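Local coordinates for bromo domain-containing protein (Trypanosoma brucei brucei, PDB 5KO4), which is of unknown function but carries a bromodomain, a helical bundle module that in related proteins recognises acetylated lysine, at residues A[13-18]-A[49-54]; A[63-68]-A[99-104]; A[74-79]-A[88-93]. All coordinates share one frame; numbering follows the deposited sequence.

Contact 1: residues A[13-18]-A[49-54]; sequences SILHVV and LIKARL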
ATOM      1  N   SER A  13       7.375  -3.372 -24.512  0.60 10.36           N
ATOM      2  CA  SER A  13       8.604  -3.764 -23.826  0.60 10.96           C
ATOM      3  C   SER A  13       8.869  -2.869 -22.596  0.60 12.01           C
ATOM      4  O   SER A  13       9.267  -3.389 -21.553  0.60 12.23           O
ATOM      5  CB  SER A  13       9.796  -3.744 -24.782  0.60 15.01           C
ATOM      6  OG  SER A  13      10.186  -2.442 -25.179  0.60 17.09           O
ATOM      7  N   ILE A  14       8.576  -1.567 -22.676  1.00 10.05           N
ATOM      8  CA  ILE A  14       8.787  -0.675 -21.537  1.00  9.04           C
ATOM      9  C   ILE A  14       7.829  -1.037 -20.412  1.00 11.05           C
ATOM     10  O   ILE A  14       8.231  -1.100 -19.252  1.00 10.56           O
ATOM     11  CB  ILE A  14       8.653   0.805 -21.940  1.00 11.76           C
ATOM     12  CG1 ILE A  14       9.787   1.191 -22.924  1.00 12.05           C
ATOM     13  CG2 ILE A  14       8.686   1.703 -20.700  1.00 12.21           C
ATOM     14  CD1 ILE A  14       9.572   2.472 -23.654  1.00 16.40           C
ATOM     15  N   LEU A  15       6.578  -1.336 -20.740  1.00  9.79           N
ATOM     16  CA  LEU A  15       5.636  -1.760 -19.723  1.00  9.58           C
ATOM     17  C   LEU A  15       6.102  -3.071 -19.061  1.00 10.99           C
ATOM     18  O   LEU A  15       5.976  -3.224 -17.844  1.00 10.35           O
ATOM     19  CB  LEU A  15       4.243  -1.924 -20.323  1.00  9.25           C
ATOM     20  CG  LEU A  15       3.140  -2.361 -19.342  1.00 11.13           C
ATOM     21  CD1 LEU A  15       2.971  -1.353 -18.180  1.00 11.65           C
ATOM     22  CD2 LEU A  15       1.820  -2.544 -20.070  1.00 13.19           C
ATOM     23  N   HIS A  16       6.646  -4.013 -19.846  1.00 10.07           N
ATOM     24  CA  HIS A  16       7.152  -5.264 -19.288  1.00 12.08           C
ATOM     25  C   HIS A  16       8.298  -4.998 -18.307  1.00 13.09           C
ATOM     26  O   HIS A  16       8.335  -5.607 -17.234  1.00 12.31           O
ATOM     27  CB  HIS A  16       7.613  -6.194 -20.400  1.00 15.84           C
ATOM     28  CG  HIS A  16       8.075  -7.528 -19.917  1.00 23.07           C
ATOM     29  ND1 HIS A  16       7.183  -8.568 -19.721  1.00 27.47           N
ATOM     30  CD2 HIS A  16       9.326  -7.964 -19.644  1.00 27.78           C
ATOM     31  CE1 HIS A  16       7.915  -9.598 -19.320  1.00 27.63           C
ATOM     32  NE2 HIS A  16       9.211  -9.279 -19.257  1.00 28.00           N
ATOM     33  N   VAL A  17       9.207  -4.083 -18.647  1.00 10.12           N
ATOM     34  CA  VAL A  17      10.324  -3.754 -17.760  1.00 10.91           C
ATOM     35  C   VAL A  17       9.787  -3.198 -16.446  1.00 11.97           C
ATOM     36  O   VAL A  17      10.186  -3.644 -15.371  1.00 12.90           O
ATOM     37  CB  VAL A  17      11.295  -2.750 -18.447  1.00 13.50           C
ATOM     38  CG1 VAL A  17      12.300  -2.168 -17.448  1.00 13.11           C
ATOM     39  CG2 VAL A  17      12.027  -3.411 -19.606  1.00 14.26           C
ATOM     40  N   VAL A  18       8.866  -2.248 -16.531  1.00 10.36           N
ATOM     41  CA  VAL A  18       8.308  -1.617 -15.343  1.00 10.07           C
ATOM     42  C   VAL A  18       7.563  -2.634 -14.470  1.00 12.48           C
ATOM     43  O   VAL A  18       7.727  -2.624 -13.246  1.00 11.78           O
ATOM     44  CB  VAL A  18       7.392  -0.457 -15.791  1.00 14.51           C
ATOM     45  CG1 VAL A  18       6.431  -0.038 -14.705  1.00 15.50           C
ATOM     46  CG2 VAL A  18       8.230   0.726 -16.292  1.00 13.80           C
ATOM     47  N   LEU A  49      -4.247  -1.874 -16.182  1.00 10.89           N
ATOM     48  CA  LEU A  49      -5.117  -1.051 -17.028  1.00 10.88           C
ATOM     49  C   LEU A  49      -4.354  -0.588 -18.273  1.00 11.36           C
ATOM     50  O   LEU A  49      -4.882  -0.642 -19.383  1.00 11.78           O
ATOM     51  CB  LEU A  49      -5.660   0.145 -16.249  1.00 11.48           C
ATOM     52  CG  LEU A  49      -6.630   1.060 -17.006  1.00 14.32           C
ATOM     53  CD1 LEU A  49      -7.780   0.261 -17.651  1.00 15.97           C
ATOM     54  CD2 LEU A  49      -7.197   2.118 -16.086  1.00 14.27           C
ATOM     55  N   ILE A  50      -3.088  -0.187 -18.105  1.00  9.07           N
ATOM     56  CA  ILE A  50      -2.275   0.213 -19.247  1.00  8.63           C
ATOM     57  C   ILE A  50      -2.070  -0.988 -20.188  1.00 11.42           C
ATOM     58  O   ILE A  50      -2.115  -0.819 -21.402  1.00 11.90           O
ATOM     59  CB  ILE A  50      -0.935   0.817 -18.770  1.00 10.09           C
ATOM     60  CG1 ILE A  50      -1.214   2.103 -17.949  1.00  9.69           C
ATOM     61  CG2 ILE A  50       0.004   1.107 -19.955  1.00 10.51           C
ATOM     62  CD1 ILE A  50      -0.007   2.726 -17.326  1.00 11.57           C
ATOM     63  N   LYS A  51      -1.843  -2.181 -19.634  0.55 10.42           N
ATOM     64  CA  LYS A  51      -1.694  -3.378 -20.457  0.55 11.01           C
ATOM     65  C   LYS A  51      -2.967  -3.608 -21.274  0.55 13.10           C
ATOM     66  O   LYS A  51      -2.896  -3.873 -22.472  0.55 12.64           O
ATOM     67  CB  LYS A  51      -1.400  -4.594 -19.561  0.55 13.34           C
ATOM     68  CG  LYS A  51      -1.248  -5.915 -20.304  0.55 19.24           C
ATOM     69  CD  LYS A  51       0.036  -5.974 -21.120  0.55 27.64           C
ATOM     70  CE  LYS A  51      -0.019  -7.043 -22.176  0.70 31.81           C
ATOM     71  NZ  LYS A  51      -0.319  -8.382 -21.611  0.70 30.81           N
ATOM     72  N   ALA A  52      -4.131  -3.479 -20.636  1.00 11.48           N
ATOM     73  CA  ALA A  52      -5.413  -3.675 -21.332  1.00 12.36           C
ATOM     74  C   ALA A  52      -5.598  -2.633 -22.446  1.00 13.74           C
ATOM     75  O   ALA A  52      -6.100  -2.945 -23.523  1.00 13.28           O
ATOM     76  CB  ALA A  52      -6.562  -3.596 -20.344  1.00 13.53           C
ATOM     77  N   ARG A  53      -5.148  -1.397 -22.209  1.00 11.94           N
ATOM     78  CA  ARG A  53      -5.244  -0.352 -23.206  1.00 11.75           C
ATOM     79  C   ARG A  53      -4.336  -0.642 -24.393  1.00 13.77           C
ATOM     80  O   ARG A  53      -4.719  -0.348 -25.523  1.00 12.96           O
ATOM     81  CB  ARG A  53      -4.917   1.009 -22.576  1.00 11.03           C
ATOM     82  CG  ARG A  53      -6.040   1.424 -21.658  1.00 12.84           C
ATOM     83  CD  ARG A  53      -5.821   2.723 -20.954  1.00 11.63           C
ATOM     84  NE  ARG A  53      -7.061   3.106 -20.273  1.00 12.96           N
ATOM     85  CZ  ARG A  53      -7.253   4.251 -19.633  1.00 15.31           C
ATOM     86  NH1 ARG A  53      -6.290   5.161 -19.583  1.00 13.04           N
ATOM     87  NH2 ARG A  53      -8.433   4.522 -19.085  1.00 13.90           N
ATOM     88  N   LEU A  54      -3.133  -1.229 -24.162  1.00 11.87           N
ATOM     89  CA  LEU A  54      -2.268  -1.626 -25.274  1.00 13.83           C
ATOM     90  C   LEU A  54      -2.957  -2.705 -26.098  1.00 14.90           C
ATOM     91  O   LEU A  54      -2.998  -2.621 -27.325  1.00 14.34           O
ATOM     92  CB  LEU A  54      -0.912  -2.159 -24.787  1.00 15.66           C
ATOM     93  CG  LEU A  54       0.110  -1.136 -24.373  1.00 21.56           C
ATOM     94  CD1 LEU A  54       1.279  -1.811 -23.687  1.00 22.57           C
ATOM     95  CD2 LEU A  54       0.639  -0.366 -25.567  1.00 22.23           C
TER

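Contact 2: residues A[63-68]-A[99-104]; sequences SAFIND and DLFVTE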
ATOM      1  N   SER A  63       2.854   9.409 -26.974  0.50 11.26           N
ATOM      2  CA  SER A  63       2.597  10.400 -25.933  0.50 10.69           C
ATOM      3  C   SER A  63       1.453   9.979 -25.010  0.50 12.65           C
ATOM      4  O   SER A  63       1.525  10.239 -23.819  0.50 11.97           O
ATOM      5  CB  SER A  63       2.285  11.761 -26.546  0.50 15.62           C
ATOM      6  OG  SER A  63       2.118  12.743 -25.537  0.50 29.25           O
ATOM      7  N   ALA A  64       0.404   9.332 -25.548  1.00 10.65           N
ATOM      8  CA  ALA A  64      -0.733   8.914 -24.733  1.00 11.37           C
ATOM      9  C   ALA A  64      -0.347   7.773 -23.787  1.00 12.35           C
ATOM     10  O   ALA A  64      -0.777   7.753 -22.633  1.00 12.46           O
ATOM     11  CB  ALA A  64      -1.883   8.491 -25.622  1.00 13.22           C
ATOM     12  N   PHE A  65       0.501   6.851 -24.255  1.00  9.79           N
ATOM     13  CA  PHE A  65       1.014   5.776 -23.405  1.00  9.09           C
ATOM     14  C   PHE A  65       1.911   6.368 -22.301  1.00 10.46           C
ATOM     15  O   PHE A  65       1.746   6.039 -21.124  1.00 10.92           O
ATOM     16  CB  PHE A  65       1.787   4.774 -24.264  1.00  9.00           C
ATOM     17  CG  PHE A  65       2.602   3.782 -23.481  1.00  8.18           C
ATOM     18  CD1 PHE A  65       2.007   2.673 -22.905  1.00  9.64           C
ATOM     19  CD2 PHE A  65       3.960   3.958 -23.314  1.00  8.71           C
ATOM     20  CE1 PHE A  65       2.764   1.759 -22.169  1.00 10.53           C
ATOM     21  CE2 PHE A  65       4.722   3.016 -22.630  1.00 10.46           C
ATOM     22  CZ  PHE A  65       4.119   1.921 -22.063  1.00  9.39           C
ATOM     23  N   ILE A  66       2.811   7.288 -22.679  1.00  8.91           N
ATOM     24  CA  ILE A  66       3.703   7.955 -21.730  1.00  8.70           C
ATOM     25  C   ILE A  66       2.879   8.667 -20.661  1.00 10.31           C
ATOM     26  O   ILE A  66       3.203   8.578 -19.478  1.00 10.90           O
ATOM     27  CB  ILE A  66       4.657   8.935 -22.469  1.00 11.02           C
ATOM     28  CG1 ILE A  66       5.731   8.132 -23.258  1.00 11.90           C
ATOM     29  CG2 ILE A  66       5.309   9.918 -21.489  1.00 12.84           C
ATOM     30  CD1 ILE A  66       6.434   8.938 -24.313  1.00 15.61           C
ATOM     31  N   ASN A  67       1.814   9.357 -21.058  1.00  9.35           N
ATOM     32  CA  ASN A  67       0.967  10.044 -20.098  1.00  9.69           C
ATOM     33  C   ASN A  67       0.428   9.098 -19.039  1.00 10.84           C
ATOM     34  O   ASN A  67       0.451   9.425 -17.860  1.00 10.03           O
ATOM     35  CB  ASN A  67      -0.188  10.709 -20.795  1.00 11.34           C
ATOM     36  CG  ASN A  67       0.208  11.930 -21.565  1.00 25.91           C
ATOM     37  OD1 ASN A  67       1.316  12.445 -21.445  1.00 26.11           O
ATOM     38  ND2 ASN A  67      -0.601  12.286 -22.511  1.00 23.07           N
ATOM     39  N   ASP A  68      -0.092   7.930 -19.453  1.00  8.86           N
ATOM     40  CA  ASP A  68      -0.660   6.998 -18.470  1.00  8.91           C
ATOM     41  C   ASP A  68       0.424   6.393 -17.569  1.00  9.55           C
ATOM     42  O   ASP A  68       0.197   6.224 -16.362  1.00  8.95           O
ATOM     43  CB  ASP A  68      -1.436   5.882 -19.153  1.00  9.49           C
ATOM     44  CG  ASP A  68      -2.785   6.302 -19.675  1.00 12.60           C
ATOM     45  OD1 ASP A  68      -3.200   7.461 -19.407  1.00 12.47           O
ATOM     46  OD2 ASP A  68      -3.422   5.490 -20.378  1.00 14.16           O
ATOM     47  N   ASP A  99      14.303   6.789 -18.858  1.00 10.39           N
ATOM     48  CA  ASP A  99      15.535   6.405 -19.554  1.00 10.42           C
ATOM     49  C   ASP A  99      15.234   5.661 -20.843  1.00 14.43           C
ATOM     50  O   ASP A  99      16.039   5.707 -21.778  1.00 16.16           O
ATOM     51  CB  ASP A  99      16.390   5.480 -18.676  1.00 11.50           C
ATOM     52  CG  ASP A  99      17.052   6.115 -17.472  1.00 13.42           C
ATOM     53  OD1 ASP A  99      17.084   7.374 -17.394  1.00 12.76           O
ATOM     54  OD2 ASP A  99      17.514   5.363 -16.592  1.00 11.77           O
ATOM     55  N   LEU A 100      14.144   4.888 -20.865  1.00 10.69           N
ATOM     56  CA  LEU A 100      13.761   4.108 -22.037  1.00 11.03           C
ATOM     57  C   LEU A 100      12.942   4.934 -23.037  1.00 14.44           C
ATOM     58  O   LEU A 100      13.157   4.761 -24.227  1.00 14.81           O
ATOM     59  CB  LEU A 100      12.973   2.879 -21.609  1.00 12.06           C
ATOM     60  CG  LEU A 100      13.731   1.913 -20.703  1.00 15.73           C
ATOM     61  CD1 LEU A 100      12.836   0.776 -20.237  1.00 17.24           C
ATOM     62  CD2 LEU A 100      14.967   1.365 -21.387  1.00 18.10           C
ATOM     63  N   PHE A 101      12.086   5.874 -22.581  1.00 12.72           N
ATOM     64  CA  PHE A 101      11.312   6.685 -23.539  1.00 12.67           C
ATOM     65  C   PHE A 101      12.232   7.471 -24.454  1.00 19.42           C
ATOM     66  O   PHE A 101      11.934   7.601 -25.636  1.00 19.69           O
ATOM     67  CB  PHE A 101      10.396   7.691 -22.847  1.00 13.62           C
ATOM     68  CG  PHE A 101       9.358   7.184 -21.886  1.00 13.55           C
ATOM     69  CD1 PHE A 101       8.741   5.954 -22.079  1.00 12.72           C
ATOM     70  CD2 PHE A 101       8.904   7.985 -20.859  1.00 12.79           C
ATOM     71  CE1 PHE A 101       7.762   5.503 -21.196  1.00 13.91           C
ATOM     72  CE2 PHE A 101       7.890   7.557 -20.015  1.00 13.56           C
ATOM     73  CZ  PHE A 101       7.328   6.316 -20.182  1.00 13.52           C
ATOM     74  N   VAL A 102      13.273   8.101 -23.888  1.00 19.35           N
ATOM     75  CA  VAL A 102      14.215   8.926 -24.678  1.00 22.68           C
ATOM     76  C   VAL A 102      14.880   8.092 -25.746  1.00 31.16           C
ATOM     77  O   VAL A 102      15.031   8.547 -26.875  1.00 32.67           O
ATOM     78  CB  VAL A 102      15.305   9.620 -23.804  1.00 28.99           C
ATOM     79  CG1 VAL A 102      14.716  10.725 -22.960  1.00 29.18           C
ATOM     80  CG2 VAL A 102      16.069   8.617 -22.946  1.00 29.42           C
ATOM     81  N   THR A 103      15.302   6.883 -25.375  1.00 28.50           N
ATOM     82  CA  THR A 103      16.052   5.967 -26.216  1.00 29.26           C
ATOM     83  C   THR A 103      15.171   5.250 -27.259  1.00 32.22           C
ATOM     84  O   THR A 103      15.620   5.053 -28.384  1.00 34.23           O
ATOM     85  CB  THR A 103      16.732   4.933 -25.314  1.00 35.19           C
ATOM     86  OG1 THR A 103      17.256   5.605 -24.162  1.00 33.06           O
ATOM     87  CG2 THR A 103      17.845   4.190 -26.018  1.00 36.11           C
ATOM     88  N   GLU A 104      13.959   4.797 -26.862  1.00 23.91           N
ATOM     89  CA  GLU A 104      13.084   3.963 -27.709  1.00 22.09           C
ATOM     90  C   GLU A 104      11.958   4.715 -28.400  1.00 28.32           C
ATOM     91  O   GLU A 104      11.508   4.259 -29.447  1.00 31.22           O
ATOM     92  CB  GLU A 104      12.438   2.875 -26.859  1.00 22.03           C
ATOM     93  CG  GLU A 104      13.420   1.913 -26.261  1.00 29.46           C
ATOM     94  CD  GLU A 104      12.718   0.752 -25.603  1.00 39.74           C
ATOM     95  OE1 GLU A 104      12.036  -0.019 -26.315  1.00 42.14           O
ATOM     96  OE2 GLU A 104      12.738   0.695 -24.359  1.00 26.70           O
TER

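Contact 3: residues A[74-79]-A[88-93]; sequences QNCYDY and TLARRI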
ATOM      1  N   GLN A  74       3.018   9.552 -10.608  1.00  8.67           N
ATOM      2  CA  GLN A  74       2.608  10.807  -9.994  1.00  9.21           C
ATOM      3  C   GLN A  74       1.466  10.579  -8.988  1.00 11.43           C
ATOM      4  O   GLN A  74       1.444  11.211  -7.929  1.00 10.28           O
ATOM      5  CB  GLN A  74       2.197  11.838 -11.034  1.00 10.27           C
ATOM      6  CG  GLN A  74       2.017  13.248 -10.448  1.00 11.97           C
ATOM      7  CD  GLN A  74       3.288  13.741  -9.798  1.00 14.86           C
ATOM      8  OE1 GLN A  74       4.379  13.715 -10.400  1.00 16.38           O
ATOM      9  NE2 GLN A  74       3.202  14.212  -8.549  1.00 14.55           N
ATOM     10  N   ASN A  75       0.560   9.632  -9.268  1.00  8.85           N
ATOM     11  CA  ASN A  75      -0.491   9.328  -8.293  1.00  8.79           C
ATOM     12  C   ASN A  75       0.110   8.772  -7.015  1.00 10.35           C
ATOM     13  O   ASN A  75      -0.342   9.111  -5.922  1.00 11.25           O
ATOM     14  CB  ASN A  75      -1.492   8.327  -8.863  1.00  8.61           C
ATOM     15  CG  ASN A  75      -2.441   8.929  -9.855  1.00  9.99           C
ATOM     16  OD1 ASN A  75      -2.579  10.155  -9.966  1.00 10.36           O
ATOM     17  ND2 ASN A  75      -3.153   8.070 -10.577  1.00  9.61           N
ATOM     18  N   CYS A  76       1.163   7.976  -7.132  1.00  9.39           N
ATOM     19  CA  CYS A  76       1.849   7.478  -5.949  1.00  9.36           C
ATOM     20  C   CYS A  76       2.405   8.640  -5.135  1.00 10.86           C
ATOM     21  O   CYS A  76       2.239   8.675  -3.913  1.00  9.68           O
ATOM     22  CB  CYS A  76       2.954   6.514  -6.338  1.00  9.08           C
ATOM     23  SG  CYS A  76       3.943   5.927  -4.939  1.00 10.78           S
ATOM     24  N   TYR A  77       3.055   9.594  -5.796  1.00  9.22           N
ATOM     25  CA  TYR A  77       3.627  10.714  -5.061  1.00  8.91           C
ATOM     26  C   TYR A  77       2.545  11.516  -4.392  1.00 10.87           C
ATOM     27  O   TYR A  77       2.723  11.949  -3.255  1.00 11.95           O
ATOM     28  CB  TYR A  77       4.474  11.621  -5.965  1.00  9.01           C
ATOM     29  CG  TYR A  77       5.510  10.911  -6.821  1.00  9.90           C
ATOM     30  CD1 TYR A  77       6.087   9.714  -6.411  1.00 11.14           C
ATOM     31  CD2 TYR A  77       5.823  11.377  -8.091  1.00 10.80           C
ATOM     32  CE1 TYR A  77       6.976   9.017  -7.234  1.00 11.36           C
ATOM     33  CE2 TYR A  77       6.705  10.687  -8.921  1.00 11.84           C
ATOM     34  CZ  TYR A  77       7.248   9.487  -8.500  1.00 12.58           C
ATOM     35  OH  TYR A  77       8.104   8.781  -9.316  1.00 13.24           O
ATOM     36  N   ASP A  78       1.422  11.711  -5.056  1.00  9.47           N
ATOM     37  CA  ASP A  78       0.359  12.541  -4.499  1.00 10.55           C
ATOM     38  C   ASP A  78      -0.339  11.848  -3.327  1.00 12.54           C
ATOM     39  O   ASP A  78      -0.677  12.514  -2.362  1.00 14.23           O
ATOM     40  CB  ASP A  78      -0.654  12.893  -5.589  1.00 11.67           C
ATOM     41  CG  ASP A  78      -0.071  13.782  -6.686  1.00 13.45           C
ATOM     42  OD1 ASP A  78       1.104  14.198  -6.557  1.00 14.65           O
ATOM     43  OD2 ASP A  78      -0.760  13.998  -7.696  1.00 15.94           O
ATOM     44  N   TYR A  79      -0.534  10.537  -3.387  1.00  9.31           N
ATOM     45  CA  TYR A  79      -1.238   9.821  -2.334  1.00  8.98           C
ATOM     46  C   TYR A  79      -0.327   9.557  -1.124  1.00 10.60           C
ATOM     47  O   TYR A  79      -0.723   9.782   0.022  1.00 11.04           O
ATOM     48  CB  TYR A  79      -1.778   8.494  -2.893  1.00  9.86           C
ATOM     49  CG  TYR A  79      -2.595   7.703  -1.901  1.00 10.08           C
ATOM     50  CD1 TYR A  79      -3.915   8.038  -1.637  1.00  9.67           C
ATOM     51  CD2 TYR A  79      -2.069   6.578  -1.279  1.00 10.84           C
ATOM     52  CE1 TYR A  79      -4.689   7.283  -0.764  1.00  9.97           C
ATOM     53  CE2 TYR A  79      -2.808   5.855  -0.357  1.00 10.64           C
ATOM     54  CZ  TYR A  79      -4.130   6.188  -0.122  1.00 12.57           C
ATOM     55  OH  TYR A  79      -4.840   5.430   0.778  1.00 12.44           O
ATOM     56  N   THR A  88       9.657   5.812  -3.152  0.50 10.06           N
ATOM     57  CA  THR A  88      11.017   5.425  -3.573  0.50  9.91           C
ATOM     58  C   THR A  88      10.944   4.396  -4.685  0.50 13.10           C
ATOM     59  O   THR A  88      11.700   4.503  -5.645  0.50 12.82           O
ATOM     60  CB  THR A  88      11.912   4.908  -2.421  0.50 14.83           C
ATOM     61  OG1 THR A  88      11.395   3.678  -1.883  0.50 14.06           O
ATOM     62  CG2 THR A  88      12.077   5.911  -1.325  0.50 16.06           C
ATOM     63  N   LEU A  89      10.040   3.414  -4.584  1.00 10.69           N
ATOM     64  CA  LEU A  89       9.906   2.403  -5.651  1.00 10.31           C
ATOM     65  C   LEU A  89       9.343   3.068  -6.926  1.00 11.44           C
ATOM     66  O   LEU A  89       9.875   2.868  -8.022  1.00 10.80           O
ATOM     67  CB  LEU A  89       8.984   1.262  -5.226  1.00 11.51           C
ATOM     68  CG  LEU A  89       8.668   0.246  -6.337  1.00 15.28           C
ATOM     69  CD1 LEU A  89       9.963  -0.393  -6.903  1.00 14.82           C
ATOM     70  CD2 LEU A  89       7.689  -0.808  -5.846  1.00 17.10           C
ATOM     71  N   ALA A  90       8.303   3.886  -6.790  1.00  9.78           N
ATOM     72  CA  ALA A  90       7.744   4.563  -7.961  1.00  9.14           C
ATOM     73  C   ALA A  90       8.798   5.437  -8.644  1.00 10.33           C
ATOM     74  O   ALA A  90       8.833   5.487  -9.867  1.00  9.68           O
ATOM     75  CB  ALA A  90       6.548   5.415  -7.565  1.00  9.83           C
ATOM     76  N   ARG A  91       9.692   6.080  -7.866  1.00  9.99           N
ATOM     77  CA  ARG A  91      10.746   6.915  -8.457  1.00 10.22           C
ATOM     78  C   ARG A  91      11.726   6.066  -9.252  1.00 10.96           C
ATOM     79  O   ARG A  91      12.136   6.482 -10.336  1.00  9.81           O
ATOM     80  CB  ARG A  91      11.507   7.697  -7.377  1.00 13.35           C
ATOM     81  CG  ARG A  91      10.746   8.917  -6.839  1.00 17.71           C
ATOM     82  CD  ARG A  91      10.664  10.026  -7.818  1.00 19.62           C
ATOM     83  NE  ARG A  91      10.989  11.332  -7.241  1.00 18.32           N
ATOM     84  CZ  ARG A  91      10.128  12.134  -6.618  1.00 17.22           C
ATOM     85  NH1 ARG A  91       8.900  11.716  -6.336  1.00 15.22           N
ATOM     86  NH2 ARG A  91      10.506  13.335  -6.220  1.00 15.68           N
ATOM     87  N   ARG A  92      12.117   4.882  -8.731  1.00  9.80           N
ATOM     88  CA  ARG A  92      13.032   4.027  -9.499  1.00  9.23           C
ATOM     89  C   ARG A  92      12.367   3.601 -10.809  1.00 11.19           C
ATOM     90  O   ARG A  92      13.028   3.526 -11.842  1.00 10.51           O
ATOM     91  CB  ARG A  92      13.441   2.782  -8.704  1.00 10.99           C
ATOM     92  CG  ARG A  92      14.247   3.050  -7.438  1.00 11.72           C
ATOM     93  CD  ARG A  92      15.339   4.099  -7.572  1.00 13.53           C
ATOM     94  NE  ARG A  92      16.313   3.766  -8.625  1.00 14.03           N
ATOM     95  CZ  ARG A  92      17.342   4.534  -8.959  1.00 18.57           C
ATOM     96  NH1 ARG A  92      17.561   5.680  -8.321  1.00 17.65           N
ATOM     97  NH2 ARG A  92      18.171   4.159  -9.931  1.00 15.85           N
ATOM     98  N   ILE A  93      11.060   3.337 -10.774  1.00  9.27           N
ATOM     99  CA  ILE A  93      10.307   2.967 -11.963  1.00  8.71           C
ATOM    100  C   ILE A  93      10.219   4.159 -12.918  1.00 10.57           C
ATOM    101  O   ILE A  93      10.388   3.975 -14.120  1.00 10.29           O
ATOM    102  CB  ILE A  93       8.916   2.439 -11.540  1.00 10.82           C
ATOM    103  CG1 ILE A  93       9.068   1.043 -10.918  1.00 11.26           C
ATOM    104  CG2 ILE A  93       7.937   2.403 -12.741  1.00 11.76           C
ATOM    105  CD1 ILE A  93       7.845   0.539 -10.194  1.00 12.42           C
TER

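Contact 1: residues A[13-18]-A[49-54]
Leu15 reaches out of helix 8-21 and sets one methyl, CD2, into a notch formed by Ile50, Lys51 and Leu54 of helix 47-55. Segments 13-18 and 49-54 run nearly antiparallel (161°), their axes 11.0 Å apart at closest, a wide spacing that a long, branched leucine can bridge. The first torsion of Leu15, with CG anti to the backbone N (chi1 -179°), carries CG, and with it CD2, toward helix 47-55. Its methyl settles on the backbone itself: Leu15 CD2 is 3.6 Å from Lys51 CA, and the same CD2 lies 3.9 Å from Lys51 CB. From one flank comes a leucine branch, Leu54 CD1, 3.7 Å from Leu15 CD2; the beta-branch of the isoleucine, Ile50 CG2, stands a little farther from that CD2, at 4.1 Å. Ile50 and Leu54, one turn apart, thus share a single methyl. Lys51 suits the margin because its CB and CD are aliphatic and can rest against the leucine methyl, while a bend at chi2 (71°) begins to lead the ammonium away from the interface. Met69 of helix 62-80 touches both Leu15 and Ile50, tying the pair into the core of the bromodomain bundle. No hydrogen bond crosses between the segments, which implies that this buried contact depends on shape and exclusion of water, with no directional bond to fix its register.

Contact 2: residues A[63-68]-A[99-104]
Asp68 OD2 is held by two groups, a salt bridge from Arg53 NH1 and a hydrogen bond with Tyr59 OH, on the same helix whose Ile66 and Phe65 pack against Phe101. This is the four-helix bundle of a bromodomain, and the contact joins the beginning of helix 62-80 to the end of helix 85-104. Two partners are fitting for a buried carboxylate, and they would be expected to favour its charged form.

Across the interface everything is apolar. Ile66 sets CG1 over the centre of one face of the Phe101 ring: Ile66 CG1 stands 3.7 Å from the centroid of that ring and only 2° off its normal, a CH-pi contact centred almost perfectly. The other branch reaches toward the rim, with Ile66 CG2 3.8 Å from Phe101 CE2, so the beta-branched isoleucine meets the ring with both branches at once. The two side chains lie alongside, pointing opposite ways, and Phe101 comes forward because its CG is anti to its own carbonyl carbon (chi1 -58°). Phe65 adds a looser, oblique approach, Phe65 CE2 to Phe101 CE1 at 4.2 Å. Its ring also touches Ile50 and Cys11, so that side chains of all four bundle helices meet at this ring.

Within the last turns of helix 85-104, the hydroxyl of Thr103 turns back on the backbone: Thr103 OG1 donates to Asp99 O at 2.7 Å, and the hydroxyl oxygen lies almost in line with the Asp99 carbonyl bond (166° at the carbonyl oxygen).

Contact 3: residues A[74-79]-A[88-93]
Segments 74-79 and 88-93, on helices 62-80 and 85-104, run antiparallel at 157°, with axes 9.3 Å apart and the nearest pair of CA atoms, Cys76 CA and Ala90 CA, separated by 6.9 Å. Ala90 suits this close point, because its small methyl lets the helices come close and still touches both neighbours: Ala90 CB lies 3.7 Å from Cys76 SG, and that same CB is 3.6 Å from Tyr77 CE1.

Arg91 reaches over the Tyr77 ring. Its chain bends at chi2 and chi3, folding back so that NH1 comes down over the centre of one ring face. The guanidinium meets the tyrosine edge-on, its plane 67° from that of the ring, in a cation-pi contact with Arg91 CZ 4.3 Å from the Tyr77 centroid. NH1 thus faces the ring and also pairs with Glu82 OE1, which would help to hold it in place. Arg91 CD also comes close to the hydroxyl oxygen, 3.2 Å from Tyr77 OH, while that hydroxyl makes its hydrogen bond with Glu94 OE1. Tyrosine thus offers both a face for the cation and a polar end.

Such an antiparallel pair, joined by a short turn, is the helical hairpin that carries the BC loop of bromodomains, one wall of their acetyl-lysine pocket.

How the contacts relate
From the N terminus, helix 8-21 meets helix 47-55 in contact 1, which closes the long excursion containing helix 37-40, the ZA loop of bromodomains. Only after that does the chain enter helix 62-80 and return along helix 85-104. Contact 3 joins these two near their connecting turn, and contact 2 joins their far ends, so the smaller loop of contact 3 lies within the larger one of contact 2, with centres about 16 Å apart. No contacts cross. Contact 1 packs on both helices of the hairpin: Ile50 CG2 reaches Phe65 CE1 of contact 2 at 3.6 Å, and Val18 CG1 meets Ile93 CG2 of contact 3 at 3.5 Å.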